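Long-range contacts in SusD-like carbohydrate binding protein BF1063 (PDB 3I4G), which probably binds carbohydrate at the outer membrane of Bacteroides fragilis, like other SusD-family proteins: residues A[50-55]-A[264-269]; A[105-109]-A[120-124]; A[405-410]-A[428-432]. Where two conformers were deposited one is given. Residues are numbered along the deposited sequence.

Contact 1: residues A[50-55]-A[264-269]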
# COMPACT_ATOMS: atom_id res chain seq x y z
N TYR A 50 0.04 2.34 -9.14
CA TYR A 50 -0.99 1.37 -8.72
C TYR A 50 -0.43 -0.05 -8.65
O TYR A 50 -0.81 -0.81 -7.76
CB TYR A 50 -2.29 1.46 -9.56
CG TYR A 50 -2.31 0.94 -10.96
CD1 TYR A 50 -2.38 -0.42 -11.19
CD2 TYR A 50 -2.29 1.77 -12.06
CE1 TYR A 50 -2.44 -0.92 -12.46
CE2 TYR A 50 -2.35 1.24 -13.34
CZ TYR A 50 -2.43 -0.07 -13.53
OH TYR A 50 -2.49 -0.53 -14.84
N HIS A 51 0.42 -0.43 -9.59
CA HIS A 51 1.04 -1.75 -9.53
C HIS A 51 2.15 -1.78 -8.49
O HIS A 51 2.40 -2.83 -7.86
CB HIS A 51 1.55 -2.17 -10.91
CG HIS A 51 1.82 -3.64 -11.07
ND1 HIS A 51 2.47 -4.42 -10.14
CD2 HIS A 51 1.59 -4.43 -12.13
CE1 HIS A 51 2.59 -5.65 -10.62
NE2 HIS A 51 2.06 -5.69 -11.83
N GLY A 52 2.83 -0.67 -8.24
CA GLY A 52 3.89 -0.66 -7.27
C GLY A 52 3.45 -0.66 -5.83
O GLY A 52 4.15 -1.21 -4.97
N MSE A 53 2.28 -0.07 -5.57
CA MSE A 53 1.75 0.06 -4.24
C MSE A 53 0.55 -0.85 -4.00
O MSE A 53 0.67 -1.89 -3.35
CB MSE A 53 1.38 1.53 -3.98
CG MSE A 53 0.81 1.84 -2.55
SE MSE A 53 0.68 3.69 -2.16
CE MSE A 53 -0.85 4.04 -3.35
N ILE A 54 -0.61 -0.53 -4.55
CA ILE A 54 -1.85 -1.29 -4.30
C ILE A 54 -1.67 -2.75 -4.60
O ILE A 54 -2.02 -3.62 -3.78
CB ILE A 54 -3.01 -0.68 -5.10
CG1 ILE A 54 -3.34 0.71 -4.57
CG2 ILE A 54 -4.27 -1.57 -5.06
CD1 ILE A 54 -4.14 1.57 -5.58
N MSE A 55 -1.06 -3.06 -5.74
CA MSE A 55 -0.93 -4.46 -6.09
C MSE A 55 0.11 -5.22 -5.31
O MSE A 55 0.13 -6.45 -5.43
CB MSE A 55 -0.71 -4.62 -7.59
CG MSE A 55 -1.90 -4.12 -8.39
SE MSE A 55 -1.70 -4.37 -10.30
CE MSE A 55 -3.46 -4.00 -10.82
N THR A 264 -4.98 7.32 -14.43
CA THR A 264 -4.69 5.98 -13.93
C THR A 264 -5.34 4.89 -14.78
O THR A 264 -6.44 5.06 -15.29
CB THR A 264 -5.10 5.79 -12.45
OG1 THR A 264 -4.82 4.43 -12.11
CG2 THR A 264 -6.61 6.11 -12.18
N GLY A 265 -4.61 3.81 -15.00
CA GLY A 265 -5.15 2.64 -15.65
C GLY A 265 -5.69 1.61 -14.67
O GLY A 265 -6.05 0.50 -15.10
N LEU A 266 -5.76 1.94 -13.38
CA LEU A 266 -6.24 1.00 -12.39
C LEU A 266 -7.63 0.47 -12.74
O LEU A 266 -7.87 -0.73 -12.60
CB LEU A 266 -6.23 1.60 -10.96
CG LEU A 266 -6.72 0.68 -9.86
CD1 LEU A 266 -5.87 -0.62 -9.74
CD2 LEU A 266 -6.76 1.46 -8.55
N PRO A 267 -8.58 1.31 -13.21
CA PRO A 267 -9.88 0.73 -13.58
C PRO A 267 -9.81 -0.34 -14.67
O PRO A 267 -10.43 -1.40 -14.55
CB PRO A 267 -10.68 1.95 -14.03
CG PRO A 267 -10.01 3.10 -13.31
CD PRO A 267 -8.56 2.77 -13.39
N GLN A 268 -9.06 -0.08 -15.74
CA GLN A 268 -8.92 -1.10 -16.77
C GLN A 268 -8.40 -2.39 -16.17
O GLN A 268 -8.82 -3.51 -16.55
CB GLN A 268 -7.95 -0.60 -17.84
CG GLN A 268 -7.61 -1.66 -18.91
CD GLN A 268 -8.78 -1.97 -19.80
OE1 GLN A 268 -8.96 -1.31 -20.83
NE2 GLN A 268 -9.62 -2.91 -19.39
N HIS A 269 -7.45 -2.27 -15.27
CA HIS A 269 -6.84 -3.45 -14.71
C HIS A 269 -7.65 -4.16 -13.66
O HIS A 269 -7.59 -5.40 -13.61
CB HIS A 269 -5.45 -3.14 -14.08
CG HIS A 269 -4.33 -3.80 -14.83
ND1 HIS A 269 -3.14 -3.16 -15.11
CD2 HIS A 269 -4.23 -5.05 -15.33
CE1 HIS A 269 -2.37 -4.00 -15.78
NE2 HIS A 269 -3.00 -5.15 -15.93
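The ring of Tyr50 lies against the start of helix 266-270. One face is covered by Leu266, whose CB sits 4.2 Å from the centroid of the Tyr50 ring in a CH-pi contact. The backbone adds to this cover: Leu266 N is 3.5 Å from Tyr50 CE2. At the far end of the ring, Tyr50 OH and His269 ND1 are 2.7 Å apart and share a hydrogen bond in which either could be the donor. Their rings meet rim to rim, with planes at 68°, so this pair is joined by the bond and not by stacking. Tyr50 OH also bonds to the backbone of Glu41.

Gly265 is the N-cap residue of the helix. Just before it, Thr264 OG1 accepts from Leu266 N at 2.9 Å, which makes an ST turn. The Tyr50 ring packs on the backbone of this turn. The contact joins helix 50-54, in the N-terminal part of the SusD-family fold, to helix 266-270, with 208 residues between the two segments.

Two apolar side chains from 50-55 extend the contact. Ile54 CD1 touches Leu266 CD2 at 4.0 Å. Met55, present as selenomethionine, bridges two residues: its CE is 4.3 Å from Leu266 CD1 and 3.9 Å from His269 CB. The other ring nitrogen of His269, NE2, bonds a bound EPE molecule, probably from the crystallisation liquor. Trp278 packs edge-to-face with the His269 ring, and Tyr42 also meets it.

Contact 2: residues A[105-109]-A[120-124]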
# COMPACT_ATOMS: atom_id res chain seq x y z
N PHE A 105 19.37 17.51 -8.65
CA PHE A 105 18.61 18.66 -8.21
C PHE A 105 19.23 19.33 -7.00
O PHE A 105 19.38 20.56 -6.99
CB PHE A 105 17.18 18.21 -7.86
CG PHE A 105 16.27 19.33 -7.43
CD1 PHE A 105 16.23 19.78 -6.11
CD2 PHE A 105 15.40 19.91 -8.33
CE1 PHE A 105 15.36 20.80 -5.73
CE2 PHE A 105 14.55 20.95 -7.94
CZ PHE A 105 14.53 21.38 -6.65
N LEU A 106 19.62 18.53 -6.01
CA LEU A 106 20.17 19.05 -4.75
C LEU A 106 21.50 19.72 -4.98
O LEU A 106 21.78 20.75 -4.35
CB LEU A 106 20.24 17.93 -3.72
CG LEU A 106 18.88 17.53 -3.16
CD1 LEU A 106 18.97 16.18 -2.46
CD2 LEU A 106 18.32 18.67 -2.23
N VAL A 107 22.30 19.18 -5.89
CA VAL A 107 23.56 19.83 -6.25
C VAL A 107 23.28 21.10 -7.04
O VAL A 107 23.76 22.18 -6.72
CB VAL A 107 24.45 18.91 -7.09
CG1 VAL A 107 25.64 19.69 -7.68
CG2 VAL A 107 24.91 17.71 -6.27
N GLY A 108 22.47 20.98 -8.09
CA GLY A 108 22.21 22.08 -9.00
C GLY A 108 21.61 23.31 -8.36
O GLY A 108 21.93 24.43 -8.75
N ILE A 109 20.74 23.13 -7.36
CA ILE A 109 20.05 24.26 -6.74
C ILE A 109 20.88 24.98 -5.68
O ILE A 109 20.55 26.12 -5.31
CB ILE A 109 18.69 23.79 -6.13
CG1 ILE A 109 17.73 24.97 -6.03
CG2 ILE A 109 18.90 23.11 -4.79
CD1 ILE A 109 16.30 24.55 -5.62
N ARG A 120 12.13 25.30 0.71
CA ARG A 120 11.07 24.30 0.60
C ARG A 120 11.41 23.23 -0.42
O ARG A 120 11.28 22.04 -0.15
CB ARG A 120 9.76 24.98 0.24
CG ARG A 120 8.64 23.99 0.10
CD ARG A 120 7.38 24.69 -0.31
NE ARG A 120 6.29 23.73 -0.46
CZ ARG A 120 5.05 24.07 -0.81
NH1 ARG A 120 4.72 25.34 -1.00
NH2 ARG A 120 4.12 23.13 -0.95
N MSE A 121 11.84 23.64 -1.59
CA MSE A 121 12.10 22.67 -2.67
C MSE A 121 13.26 21.73 -2.34
O MSE A 121 13.20 20.54 -2.65
CB MSE A 121 12.37 23.37 -3.98
CG MSE A 121 11.11 24.12 -4.49
SE MSE A 121 11.28 24.68 -6.34
CE MSE A 121 12.34 26.17 -5.95
N ILE A 122 14.26 22.21 -1.62
CA ILE A 122 15.34 21.35 -1.14
C ILE A 122 14.75 20.30 -0.21
O ILE A 122 15.06 19.13 -0.31
CB ILE A 122 16.43 22.14 -0.40
CG1 ILE A 122 17.23 22.97 -1.41
CG2 ILE A 122 17.35 21.19 0.40
CD1 ILE A 122 18.13 24.03 -0.80
N ALA A 123 13.89 20.73 0.72
CA ALA A 123 13.23 19.76 1.60
C ALA A 123 12.38 18.75 0.84
O ALA A 123 12.36 17.55 1.19
CB ALA A 123 12.38 20.51 2.63
N GLU A 124 11.69 19.18 -0.21
CA GLU A 124 10.89 18.25 -1.02
C GLU A 124 11.77 17.24 -1.70
O GLU A 124 11.44 16.05 -1.71
CB GLU A 124 10.06 19.03 -2.02
CG GLU A 124 9.02 19.91 -1.35
CD GLU A 124 8.18 20.64 -2.33
OE1 GLU A 124 7.17 20.07 -2.80
OE2 GLU A 124 8.51 21.79 -2.65
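Apolar contacts make up this interface, and no hydrogen bond crosses it. The Ile122 side chain meets two residues one helical turn apart. Its CG2 is 3.8 Å from Leu106 CD2, and Ile122 CG1 is 3.8 Å from Ile109 CG2. Met121, present as selenomethionine, also meets two: its CB lies 4.0 Å from Phe105 CZ, and Met121 CE is 4.3 Å from Ile109 CD1.

The two segments belong to helices 86-109 and 116-139, which form an antiparallel helical hairpin. Their local axes run at 160° and come within 10.2 Å. Such pairs are the building unit of the TPR-like helical part of SusD proteins. The contact is near the end of the first helix, close to the connecting turn.

Aromatic packing centres on Phe105. Its CE1 reaches the backbone of the second helix, 3.8 Å from Met121 O. Trp18 stacks edge-to-face with the Phe105 ring, and helix 21-33 supplies Leu31 beside it.

The charged groups turn elsewhere. Arg120 NE and Glu124 OE2 are 3.7 Å apart, a long salt bridge of charges only. Arg120 also pairs with Glu191, and Glu124 with Arg194.

Contact 3: residues A[405-410]-A[428-432]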
# COMPACT_ATOMS: atom_id res chain seq x y z
N ILE A 405 -0.84 2.03 28.52
CA ILE A 405 -1.94 2.39 27.67
C ILE A 405 -3.15 2.66 28.55
O ILE A 405 -3.48 1.86 29.43
CB ILE A 405 -2.25 1.27 26.70
CG1 ILE A 405 -0.98 0.82 25.95
CG2 ILE A 405 -3.38 1.69 25.76
CD1 ILE A 405 -0.30 1.91 25.16
N THR A 406 -3.76 3.81 28.34
CA THR A 406 -4.96 4.21 29.06
C THR A 406 -6.16 4.20 28.12
O THR A 406 -6.01 4.22 26.90
CB THR A 406 -4.84 5.63 29.60
OG1 THR A 406 -4.77 6.58 28.52
CG2 THR A 406 -3.61 5.78 30.51
N GLN A 407 -7.35 4.22 28.69
CA GLN A 407 -8.54 4.31 27.86
C GLN A 407 -8.50 5.62 27.05
O GLN A 407 -8.96 5.64 25.92
CB GLN A 407 -9.82 4.22 28.69
CG GLN A 407 -11.08 4.09 27.87
CD GLN A 407 -11.08 2.82 27.04
OE1 GLN A 407 -10.80 1.75 27.57
NE2 GLN A 407 -11.42 2.93 25.76
N GLY A 408 -7.96 6.70 27.60
CA GLY A 408 -7.84 7.95 26.86
C GLY A 408 -7.00 7.78 25.60
O GLY A 408 -7.33 8.32 24.54
N ILE A 409 -5.88 7.08 25.73
CA ILE A 409 -5.02 6.81 24.56
C ILE A 409 -5.75 5.94 23.54
O ILE A 409 -5.69 6.20 22.35
CB ILE A 409 -3.69 6.16 24.98
CG1 ILE A 409 -2.84 7.19 25.71
CG2 ILE A 409 -2.91 5.60 23.78
CD1 ILE A 409 -1.64 6.60 26.47
N LEU A 410 -6.47 4.92 24.01
CA LEU A 410 -7.24 4.09 23.09
C LEU A 410 -8.28 4.95 22.38
O LEU A 410 -8.49 4.81 21.18
CB LEU A 410 -7.93 2.93 23.83
CG LEU A 410 -7.04 1.88 24.48
CD1 LEU A 410 -7.86 0.92 25.32
CD2 LEU A 410 -6.22 1.10 23.42
N VAL A 428 -12.53 -0.46 21.65
CA VAL A 428 -11.58 -1.32 22.34
C VAL A 428 -11.32 -0.76 23.74
O VAL A 428 -11.20 0.45 23.90
CB VAL A 428 -10.24 -1.39 21.55
CG1 VAL A 428 -9.14 -2.10 22.34
CG2 VAL A 428 -10.47 -2.09 20.21
N THR A 429 -11.21 -1.64 24.73
CA THR A 429 -10.90 -1.28 26.11
C THR A 429 -9.67 -2.01 26.64
O THR A 429 -9.22 -1.73 27.78
CB THR A 429 -12.12 -1.57 27.04
OG1 THR A 429 -12.46 -2.96 26.97
CG2 THR A 429 -13.34 -0.75 26.60
N GLU A 430 -9.10 -2.90 25.83
CA GLU A 430 -7.97 -3.74 26.22
C GLU A 430 -6.73 -2.91 26.42
O GLU A 430 -6.32 -2.20 25.49
CB GLU A 430 -7.66 -4.79 25.14
CG GLU A 430 -6.45 -5.67 25.51
CD GLU A 430 -6.74 -6.44 26.77
OE1 GLU A 430 -7.64 -7.31 26.73
OE2 GLU A 430 -6.08 -6.18 27.80
N VAL A 431 -6.12 -3.01 27.61
CA VAL A 431 -4.88 -2.25 27.85
C VAL A 431 -3.67 -3.16 28.18
O VAL A 431 -2.56 -2.63 28.35
CB VAL A 431 -5.05 -1.20 28.97
CG1 VAL A 431 -6.17 -0.18 28.58
CG2 VAL A 431 -5.32 -1.87 30.32
N THR A 432 -3.87 -4.48 28.24
CA THR A 432 -2.79 -5.45 28.50
C THR A 432 -1.93 -5.55 27.23
O THR A 432 -2.42 -5.92 26.18
CB THR A 432 -3.33 -6.78 28.90
OG1 THR A 432 -4.01 -6.62 30.17
CG2 THR A 432 -2.20 -7.80 29.07
O HOH W 1 -0.71 -1.12 29.25
O HOH W 2 -10.09 0.20 29.59
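Segment 405-410 turns from a loop into helix 407-412, while 428-432 is an irregular loop that runs past it. The two segments pass in opposite directions: CA of Ile405 is 5.5 Å from CA of Val431, and CA of Gln407 is 6.3 Å from CA of Thr429. No direct backbone hydrogen bond joins them. Water 1 bridges the gap instead, accepting from Ile405 N at 3.2 Å and donating to Val431 O at 2.6 Å.

Thr406 is the N-cap of helix 407-412, and its OG1 accepts from Ile409 N at 3.0 Å. The loop 428-432 leads into helix 433-447, with Thr432 at the N-cap position. The contact therefore brings together the starts of two helices in the SusD family region.

Gln407 makes the direct polar link. Its NE2 donates to Val428 O at 3.1 Å and also bonds Asp411. Gln407 OE1 accepts from water 2 at 2.6 Å, and the same water donates to Thr429 O at 2.8 Å. The amide thus meets the loop backbone directly at Val428 O and through water at Thr429 O.

Leu410 packs against the loop 428-431. Its CD1 is 3.8 Å from Val431 CG1 and 3.5 Å from Glu430 O, a carbonyl with no polar partner in the model. Val431 CB also packs 3.5 Å from Ile405 O. Leu436 of helix 433-447 touches both Ile405 and Leu410.

The centre of contact 1 is about 11 Å from the centre of the chain; those of contacts 2 and 3 are about 27 Å from it. The three share no helix and do not touch. Contact 1 joins distant parts of the sequence, and contact 2 falls within the stretch between its two segments. Contacts 2 and 3 are more local. Chemistry follows place. Buried contact 1 combines a hydrogen bond between a tyrosine hydroxyl and a histidine ring nitrogen with apolar packing. Contact 2 is also largely buried, with apolar side-chain contacts and no hydrogen bond between its two segments. Contact 3 is partly exposed, and water enters it alongside an amide-to-backbone bond.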